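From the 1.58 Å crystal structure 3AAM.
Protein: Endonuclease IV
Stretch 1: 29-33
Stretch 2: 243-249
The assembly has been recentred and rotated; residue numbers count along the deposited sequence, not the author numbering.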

# COMPACT_ATOMS: atom_id res chain seq x y z
N THR A 29 5.30 14.05 -1.40
CA THR A 29 4.37 14.54 -0.39
C THR A 29 3.76 13.39 0.40
O THR A 29 2.79 13.56 1.15
CB THR A 29 3.27 15.44 -1.00
OG1 THR A 29 2.65 14.78 -2.12
CG2 THR A 29 3.88 16.76 -1.48
N ALA A 30 4.37 12.22 0.25
CA ALA A 30 3.98 11.00 0.94
C ALA A 30 5.03 9.95 0.60
O ALA A 30 5.73 10.08 -0.40
CB ALA A 30 2.60 10.54 0.48
N PHE A 31 5.15 8.93 1.44
CA PHE A 31 6.11 7.87 1.15
C PHE A 31 5.77 6.55 1.83
O PHE A 31 4.93 6.51 2.74
CB PHE A 31 7.55 8.30 1.49
CG PHE A 31 7.84 8.41 2.96
CD1 PHE A 31 8.35 7.33 3.67
CD2 PHE A 31 7.62 9.61 3.64
CE1 PHE A 31 8.64 7.43 5.04
CE2 PHE A 31 7.90 9.72 5.00
CZ PHE A 31 8.41 8.63 5.70
N GLN A 32 6.40 5.49 1.37
CA GLN A 32 6.17 4.15 1.89
C GLN A 32 7.51 3.45 2.10
O GLN A 32 8.45 3.68 1.35
CB GLN A 32 5.32 3.37 0.88
CG GLN A 32 5.07 1.92 1.23
CD GLN A 32 4.10 1.26 0.26
OE1 GLN A 32 2.89 1.47 0.34
NE2 GLN A 32 4.64 0.49 -0.67
N ILE A 33 7.57 2.61 3.12
CA ILE A 33 8.77 1.86 3.45
C ILE A 33 8.37 0.49 3.99
O ILE A 33 7.20 0.23 4.25
CB ILE A 33 9.59 2.54 4.56
CG1 ILE A 33 8.70 2.74 5.80
CG2 ILE A 33 10.15 3.87 4.08
CD1 ILE A 33 9.47 3.18 7.05
N ARG A 243 -6.48 11.94 -0.55
CA ARG A 243 -5.89 10.64 -0.25
C ARG A 243 -4.40 10.59 -0.55
O ARG A 243 -3.82 11.56 -1.07
CB ARG A 243 -6.60 9.53 -1.03
CG ARG A 243 -8.12 9.52 -0.88
CD ARG A 243 -8.58 9.48 0.56
NE ARG A 243 -10.04 9.45 0.63
CZ ARG A 243 -10.76 9.86 1.67
NH1 ARG A 243 -10.15 10.33 2.75
NH2 ARG A 243 -12.08 9.80 1.63
N VAL A 244 -3.79 9.46 -0.23
CA VAL A 244 -2.37 9.23 -0.43
C VAL A 244 -2.15 8.24 -1.58
O VAL A 244 -2.73 7.16 -1.58
CB VAL A 244 -1.74 8.65 0.85
CG1 VAL A 244 -0.29 8.24 0.59
CG2 VAL A 244 -1.81 9.69 1.96
N PHE A 245 -1.31 8.63 -2.53
CA PHE A 245 -1.02 7.79 -3.69
C PHE A 245 0.44 7.37 -3.68
O PHE A 245 1.34 8.21 -3.63
CB PHE A 245 -1.34 8.54 -4.98
CG PHE A 245 -2.81 8.80 -5.19
CD1 PHE A 245 -3.57 7.97 -5.99
CD2 PHE A 245 -3.43 9.87 -4.55
CE1 PHE A 245 -4.93 8.19 -6.18
CE2 PHE A 245 -4.80 10.11 -4.73
CZ PHE A 245 -5.55 9.26 -5.54
N ILE A 246 0.68 6.06 -3.73
CA ILE A 246 2.03 5.51 -3.73
C ILE A 246 2.27 4.64 -4.96
O ILE A 246 1.49 3.73 -5.24
CB ILE A 246 2.29 4.65 -2.46
CG1 ILE A 246 2.20 5.51 -1.20
CG2 ILE A 246 3.66 3.98 -2.55
CD1 ILE A 246 3.25 6.61 -1.12
N LEU A 247 3.34 4.92 -5.69
CA LEU A 247 3.71 4.15 -6.87
C LEU A 247 4.74 3.13 -6.38
O LEU A 247 5.62 3.47 -5.58
CB LEU A 247 4.33 5.05 -7.94
CG LEU A 247 4.78 4.35 -9.22
CD1 LEU A 247 3.59 3.71 -9.94
CD2 LEU A 247 5.46 5.37 -10.13
N GLU A 248 4.62 1.89 -6.84
CA GLU A 248 5.53 0.82 -6.44
C GLU A 248 6.21 0.22 -7.67
O GLU A 248 5.80 -0.83 -8.16
CB GLU A 248 4.76 -0.27 -5.70
CG GLU A 248 3.91 0.22 -4.53
CD GLU A 248 3.12 -0.90 -3.89
OE1 GLU A 248 2.46 -1.66 -4.63
OE2 GLU A 248 3.16 -1.02 -2.65
N THR A 249 7.24 0.89 -8.16
CA THR A 249 7.96 0.43 -9.34
C THR A 249 9.46 0.61 -9.14
O THR A 249 9.89 1.21 -8.16
CB THR A 249 7.50 1.21 -10.58
OG1 THR A 249 7.72 2.61 -10.36
CG2 THR A 249 6.03 0.96 -10.85

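What stands out in this contact is a single, nearly straight hydrogen bond between side chains at the end of an otherwise apolar meeting of two segments more than 200 residues apart in sequence. Q32 NE2 donates to E248 OE2 at 2.9 Å, with an angle of 171° at the hydrogen, so the N-H points almost straight at the oxygen, which receives it at an angle of about 130° to its C-O bond (CD-OE2-NE2). No backbone hydrogen bond joins the two stretches. Their nearest CA atoms, A30 to V244 and F31 to I246, stand 6.7 and 6.8 Å apart, and the end-to-end directions differ by 43°. This is side-chain packing, not sheet pairing.

Reach makes the polar pair possible. Q32 points its CA-to-CB bond toward the other stretch and extends with chi1 and chi2 both t, before chi3 turns to -77°. E248 sets out sideways, yet its end comes nearer, bringing the carboxylate to the amide.

I246 is the center of the apolar part. Its CB points toward stretch 1, with both chi angles in m: CD1 lies 3.9 Å from F31 CA and 4.3 Å from A30 CB, and CG2 comes to 3.9 Å from Q32 CB, with CD1 also 4.3 Å from that CB. The glutamine thus serves twice, its aliphatic base packing on the isoleucine and its amide reaching on to the glutamate. Beyond I246, V244 CG1 approaches A30 CB at 3.7 Å, a close fit in which the alanine's short side chain meets a valine set sideways.

Alternation along the chain supplies the rule. A30 and Q32 point toward stretch 2 while F31 points away, leaving its backbone against I246 CD1; across the gap, F245 and L247 point away on both sides of I246. The contact buries 235 Å² in all, and five residue pairs come within 4.5 Å.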